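Local coordinates for protein Exo-1,5-alpha-L-arabinofuranobiosidase (Gibberella zeae, PDB 2YDT) that probably hydrolyses alpha-1,5-linked L-arabinan from its chain ends, releasing arabinobiose, as an exo-acting arabinofuranobiosidase, at residues T119-Y124 against L166-S171; G8-N13 against P334-I339. All coordinates share one frame; numbering follows the deposited sequence.

Contact 1: residues T119-Y124 against L166-S171; sequences TLIEVY and LILYYS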
loop_
_atom_site.group_PDB
_atom_site.type_symbol
_atom_site.label_atom_id
_atom_site.label_comp_id
_atom_site.label_asym_id
_atom_site.label_seq_id
_atom_site.Cartn_x
_atom_site.Cartn_y
_atom_site.Cartn_z
ATOM N N THR A 119 7.479 -16.769 3.304
ATOM C CA THR A 119 7.296 -15.316 3.248
ATOM C C THR A 119 7.991 -14.666 4.425
ATOM O O THR A 119 7.959 -15.178 5.527
ATOM C CB THR A 119 5.800 -14.940 3.211
ATOM O OG1 THR A 119 5.099 -15.730 4.182
ATOM C CG2 THR A 119 5.170 -15.232 1.844
ATOM N N LEU A 120 8.660 -13.548 4.180
ATOM C CA LEU A 120 9.401 -12.873 5.218
ATOM C C LEU A 120 9.383 -11.355 5.002
ATOM O O LEU A 120 10.075 -10.832 4.112
ATOM C CB LEU A 120 10.824 -13.440 5.268
ATOM C CG LEU A 120 11.827 -12.897 6.288
ATOM C CD1 LEU A 120 11.263 -12.808 7.713
ATOM C CD2 LEU A 120 13.110 -13.750 6.217
ATOM N N ILE A 121 8.597 -10.665 5.835
ATOM C CA ILE A 121 8.522 -9.229 5.788
ATOM C C ILE A 121 9.803 -8.663 6.430
ATOM O O ILE A 121 10.103 -8.939 7.593
ATOM C CB ILE A 121 7.221 -8.665 6.448
ATOM C CG1 ILE A 121 5.996 -9.073 5.605
ATOM C CG2 ILE A 121 7.328 -7.161 6.578
ATOM C CD1 ILE A 121 4.625 -8.802 6.292
ATOM N N GLU A 122 10.498 -7.807 5.662
ATOM C CA GLU A 122 11.789 -7.196 5.995
ATOM C C GLU A 122 11.647 -5.707 6.050
ATOM O O GLU A 122 10.752 -5.137 5.425
ATOM C CB GLU A 122 12.820 -7.474 4.876
ATOM C CG GLU A 122 12.974 -8.939 4.446
ATOM C CD GLU A 122 13.757 -9.738 5.449
ATOM O OE1 GLU A 122 13.407 -9.660 6.641
ATOM O OE2 GLU A 122 14.706 -10.461 5.053
ATOM N N VAL A 123 12.532 -5.049 6.794
ATOM C CA VAL A 123 12.746 -3.602 6.659
ATOM C C VAL A 123 14.184 -3.333 6.231
ATOM O O VAL A 123 15.108 -3.818 6.877
ATOM C CB VAL A 123 12.405 -2.796 7.950
ATOM C CG1 VAL A 123 12.746 -1.309 7.841
ATOM C CG2 VAL A 123 10.940 -2.983 8.288
ATOM N N TYR A 124 14.333 -2.540 5.173
ATOM C CA TYR A 124 15.609 -1.990 4.680
ATOM C C TYR A 124 15.538 -0.469 4.829
ATOM O O TYR A 124 14.452 0.139 4.817
ATOM C CB TYR A 124 15.843 -2.371 3.186
ATOM C CG TYR A 124 16.361 -3.773 3.024
ATOM C CD1 TYR A 124 15.527 -4.862 3.204
ATOM C CD2 TYR A 124 17.715 -4.023 2.765
ATOM C CE1 TYR A 124 16.029 -6.184 3.117
ATOM C CE2 TYR A 124 18.204 -5.284 2.673
ATOM C CZ TYR A 124 17.393 -6.374 2.845
ATOM O OH TYR A 124 17.929 -7.657 2.780
ATOM N N LEU A 166 6.746 3.200 15.838
ATOM C CA LEU A 166 6.513 2.948 14.399
ATOM C C LEU A 166 5.663 1.665 14.310
ATOM O O LEU A 166 5.992 0.638 14.902
ATOM C CB LEU A 166 7.826 2.792 13.643
ATOM C CG LEU A 166 7.757 2.415 12.157
ATOM C CD1 LEU A 166 7.168 3.566 11.338
ATOM C CD2 LEU A 166 9.145 1.981 11.626
ATOM N N ILE A 167 4.550 1.748 13.590
ATOM C CA ILE A 167 3.635 0.614 13.423
ATOM C C ILE A 167 3.767 0.045 12.014
ATOM O O ILE A 167 3.789 0.795 11.041
ATOM C CB ILE A 167 2.150 1.020 13.653
ATOM C CG1 ILE A 167 2.003 1.815 14.960
ATOM C CG2 ILE A 167 1.236 -0.213 13.643
ATOM C CD1 ILE A 167 0.650 2.370 15.181
ATOM N N LEU A 168 3.853 -1.275 11.925
ATOM C CA LEU A 168 3.870 -1.992 10.659
ATOM C C LEU A 168 2.663 -2.892 10.648
ATOM O O LEU A 168 2.569 -3.851 11.409
ATOM C CB LEU A 168 5.178 -2.761 10.461
ATOM C CG LEU A 168 5.466 -3.234 9.042
ATOM C CD1 LEU A 168 6.962 -3.507 8.833
ATOM C CD2 LEU A 168 4.643 -4.486 8.720
ATOM N N TYR A 169 1.720 -2.540 9.765
ATOM C CA TYR A 169 0.465 -3.256 9.545
ATOM C C TYR A 169 0.638 -4.224 8.407
ATOM O O TYR A 169 1.294 -3.913 7.413
ATOM C CB TYR A 169 -0.625 -2.273 9.131
ATOM C CG TYR A 169 -0.963 -1.193 10.130
ATOM C CD1 TYR A 169 -1.970 -1.382 11.082
ATOM C CD2 TYR A 169 -0.361 0.036 10.074
ATOM C CE1 TYR A 169 -2.302 -0.382 11.994
ATOM C CE2 TYR A 169 -0.676 1.027 10.994
ATOM C CZ TYR A 169 -1.652 0.813 11.921
ATOM O OH TYR A 169 -1.969 1.838 12.805
ATOM N N TYR A 170 0.074 -5.433 8.536
ATOM C CA TYR A 170 0.136 -6.382 7.457
ATOM C C TYR A 170 -1.001 -7.414 7.487
ATOM O O TYR A 170 -1.880 -7.344 8.370
ATOM C CB TYR A 170 1.522 -7.049 7.449
ATOM C CG TYR A 170 1.931 -7.804 8.709
ATOM C CD1 TYR A 170 1.830 -9.193 8.782
ATOM C CD2 TYR A 170 2.490 -7.136 9.800
ATOM C CE1 TYR A 170 2.286 -9.900 9.868
ATOM C CE2 TYR A 170 2.929 -7.848 10.924
ATOM C CZ TYR A 170 2.814 -9.230 10.947
ATOM O OH TYR A 170 3.262 -9.966 12.053
ATOM N N SER A 171 -1.004 -8.297 6.493
ATOM C CA SER A 171 -1.953 -9.399 6.308
ATOM C C SER A 171 -1.324 -10.698 6.787
ATOM O O SER A 171 -0.162 -10.972 6.481
ATOM C CB SER A 171 -2.332 -9.535 4.825
ATOM O OG SER A 171 -2.770 -8.292 4.273
#

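Contact 2: residues G8-N13 against P334-I339; sequences GKTFSN and PDLLMI. With SO4 (sulfate ion), chain D.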
loop_
_atom_site.group_PDB
_atom_site.type_symbol
_atom_site.label_atom_id
_atom_site.label_comp_id
_atom_site.label_asym_id
_atom_site.label_seq_id
_atom_site.Cartn_x
_atom_site.Cartn_y
_atom_site.Cartn_z
ATOM N N GLY A 8 3.405 23.901 -15.369
ATOM C CA GLY A 8 2.283 23.174 -14.713
ATOM C C GLY A 8 2.746 21.940 -13.941
ATOM O O GLY A 8 3.816 21.387 -14.196
ATOM N N LYS A 9 1.935 21.526 -12.982
ATOM C CA LYS A 9 2.287 20.385 -12.140
ATOM C C LYS A 9 1.482 19.149 -12.469
ATOM O O LYS A 9 1.870 18.056 -12.070
ATOM C CB LYS A 9 2.140 20.765 -10.688
ATOM C CG LYS A 9 3.052 21.961 -10.408
ATOM C CD LYS A 9 3.205 22.340 -9.005
ATOM C CE LYS A 9 4.471 23.197 -8.831
ATOM N NZ LYS A 9 5.759 22.391 -8.878
ATOM N N THR A 10 0.377 19.308 -13.183
ATOM C CA THR A 10 -0.447 18.162 -13.550
ATOM C C THR A 10 0.042 17.481 -14.833
ATOM O O THR A 10 0.706 18.092 -15.687
ATOM C CB THR A 10 -1.924 18.519 -13.688
ATOM O OG1 THR A 10 -2.111 19.449 -14.770
ATOM C CG2 THR A 10 -2.501 19.149 -12.378
ATOM N N PHE A 11 -0.290 16.195 -14.952
ATOM C CA PHE A 11 0.009 15.398 -16.139
ATOM C C PHE A 11 -0.763 14.094 -16.101
ATOM O O PHE A 11 -1.237 13.662 -15.033
ATOM C CB PHE A 11 1.492 15.119 -16.277
ATOM C CG PHE A 11 2.104 14.425 -15.086
ATOM C CD1 PHE A 11 2.021 13.034 -14.939
ATOM C CD2 PHE A 11 2.798 15.149 -14.139
ATOM C CE1 PHE A 11 2.631 12.404 -13.854
ATOM C CE2 PHE A 11 3.378 14.522 -13.041
ATOM C CZ PHE A 11 3.296 13.143 -12.904
ATOM N N SER A 12 -0.919 13.472 -17.271
ATOM C CA SER A 12 -1.713 12.256 -17.387
ATOM C C SER A 12 -0.933 11.123 -18.050
ATOM O O SER A 12 -0.306 11.304 -19.090
ATOM C CB SER A 12 -2.982 12.513 -18.182
ATOM O OG SER A 12 -3.793 13.494 -17.533
ATOM N N ASN A 13 -0.916 9.968 -17.392
ATOM C CA ASN A 13 -0.368 8.749 -17.984
ATOM C C ASN A 13 1.081 8.824 -18.399
ATOM O O ASN A 13 1.444 8.376 -19.495
ATOM C CB ASN A 13 -1.253 8.337 -19.156
ATOM C CG ASN A 13 -2.668 8.244 -18.746
ATOM O OD1 ASN A 13 -3.516 9.067 -19.159
ATOM N ND2 ASN A 13 -2.950 7.282 -17.889
ATOM N N PRO A 334 -1.479 20.750 -1.367
ATOM C CA PRO A 334 -2.459 19.738 -1.002
ATOM C C PRO A 334 -3.549 19.471 -2.058
ATOM O O PRO A 334 -4.230 18.463 -1.975
ATOM C CB PRO A 334 -3.090 20.323 0.254
ATOM C CG PRO A 334 -2.041 21.195 0.829
ATOM C CD PRO A 334 -1.359 21.792 -0.325
ATOM N N ASP A 335 -3.732 20.377 -3.024
ATOM C CA ASP A 335 -4.669 20.152 -4.134
ATOM C C ASP A 335 -4.151 19.085 -5.110
ATOM O O ASP A 335 -4.934 18.456 -5.779
ATOM C CB ASP A 335 -4.866 21.477 -4.887
ATOM C CG ASP A 335 -6.042 21.470 -5.832
ATOM O OD1 ASP A 335 -6.962 20.639 -5.746
ATOM O OD2 ASP A 335 -6.072 22.381 -6.695
ATOM N N LEU A 336 -2.847 18.879 -5.156
ATOM C CA LEU A 336 -2.256 17.932 -6.118
ATOM C C LEU A 336 -2.314 16.500 -5.571
ATOM O O LEU A 336 -1.972 16.252 -4.386
ATOM C CB LEU A 336 -0.807 18.297 -6.421
ATOM C CG LEU A 336 -0.574 19.590 -7.228
ATOM C CD1 LEU A 336 0.968 19.861 -7.359
ATOM C CD2 LEU A 336 -1.281 19.498 -8.563
ATOM N N LEU A 337 -2.697 15.575 -6.439
ATOM C CA LEU A 337 -2.799 14.169 -6.076
ATOM C C LEU A 337 -2.125 13.325 -7.162
ATOM O O LEU A 337 -2.521 13.381 -8.324
ATOM C CB LEU A 337 -4.259 13.763 -5.935
ATOM C CG LEU A 337 -4.550 12.279 -5.620
ATOM C CD1 LEU A 337 -4.265 11.946 -4.123
ATOM C CD2 LEU A 337 -5.989 11.923 -5.968
ATOM N N MET A 338 -1.138 12.510 -6.761
ATOM C CA MET A 338 -0.551 11.527 -7.702
ATOM C C MET A 338 -1.272 10.202 -7.548
ATOM O O MET A 338 -1.577 9.772 -6.411
ATOM C CB MET A 338 0.953 11.349 -7.432
ATOM C CG MET A 338 1.568 10.194 -8.193
ATOM S SD MET A 338 3.387 10.095 -7.921
ATOM C CE MET A 338 3.797 11.175 -9.167
ATOM N N ILE A 339 -1.560 9.560 -8.684
ATOM C CA ILE A 339 -2.197 8.271 -8.763
ATOM C C ILE A 339 -1.251 7.386 -9.582
ATOM O O ILE A 339 -0.895 7.731 -10.724
ATOM C CB ILE A 339 -3.590 8.336 -9.460
ATOM C CG1 ILE A 339 -4.397 9.503 -8.874
ATOM C CG2 ILE A 339 -4.302 6.981 -9.350
ATOM C CD1 ILE A 339 -5.689 9.814 -9.626
HETATM S S SO4 D . -1.321 22.933 -13.186
HETATM O O1 SO4 D . -0.402 22.990 -12.067
HETATM O O2 SO4 D . -2.668 22.637 -12.775
HETATM O O3 SO4 D . -1.166 24.198 -13.907
HETATM O O4 SO4 D . -0.906 21.950 -14.186
#

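Contact 1: residues T119-Y124 against L166-S171
Two neighbouring blades of a six-bladed beta-propeller meet here, where Ile121 and Val123 of strand 119-126 face Leu168 and Tyr170 of strand 165-172. The short segments run nearly antiparallel, at 163°, but their axes come no closer than 10.5 Å, and no hydrogen bond passes between them: across these two segments the contact is made by side chains alone. The tightest touch is made by the end of Ile121, whose CD1 lies 3.7 Å from CB of Tyr170. With CG1 beside the backbone N and the outer chain extended (chi2 169°), Ile121 carries this methyl across to the root of the aromatic side chain, which it meets obliquely. Leu168 fills the neighbouring place. Its CD1 lies 4.0 Å from CG2 of Val123, the two side chains passing in opposite directions, and also reaches CG2 of Ile121 at 4.3 Å. The polar end of Tyr170 is bound within its own blade, OH being hydrogen-bonded to Gln186 and Arg174. Next along the strand, Ser171 touches the bound iminosugar and hydrogen-bonds to Glu156. All four touching residues are buried, and such an apolar seam between facing sheets is characteristic of blade-to-blade packing in a beta-propeller.

Contact 2: residues G8-N13 against P334-I339
Leu336 offers one methyl to Lys9 and the other to Thr10. CD1 lies 3.6 Å from CB of Lys9, and the lysine chain, which crosses the leucine at about a right angle, touches the same methyl again with its CD at 3.7 Å. Beyond that point Lys9 bends at its last torsion (chi4 -76°), and its amino end leads away from strand 336-341. The other methyl of Leu336, CD2, stands 4.0 Å from CG2 of Thr10. A sulfate, probably from the crystallisation liquor, binds at Lys9 and Thr10. Thr10 holds OG1 between its backbone N and carbonyl carbon (chi1 64°), which lets hydroxyl and amide grip the same sulfate oxygen. Thr10 OG1 donates to sulfate O4 at 2.8 Å. The backbone N of Thr10 reaches the same oxygen at 3.1 Å. Lys9 N gives a straighter bond to O1, at 2.9 Å, than its weak second one to O4, while Arg360 NE supplies a further donor to the ion. Farther along, Met338 is extended through its first two torsions before turning at the sulfur, and its CE meets the ring edge of Phe11, near the ring plane, 4.3 Å from CZ. Phe11 and Leu336 both also pack on Val358 of strand 354-360, which runs between the two segments in the sheet; Phe11 and Leu337 form backbone hydrogen bonds to it from its two sides. An N-terminal strand completing the blade built from the C-terminal strands is the "Velcro" closure of a beta-propeller.

How the contacts relate
Contact 1 joins two different blades face to face, whereas contact 2 lies within one blade, between strands separated by a third. Their centres are about 29 Å apart, on opposite sides of the chain's centre, and they share no strand. Contact 1 is wholly buried and made of apolar side chains; it lies away from the sugar pocket, although Ser171, next in the strand, touches the inhibitor. Contact 2 is partly open: Leu336 and Met338 are buried, but Lys9 is exposed, and main-chain amides, a hydroxyl and an arginine hold a sulfate. The two buried areas are similar, at 169 and 163 Å². Contact 1 is part of the interface between consecutive blades, while contact 2 belongs to the blade that brings the chain's two ends together.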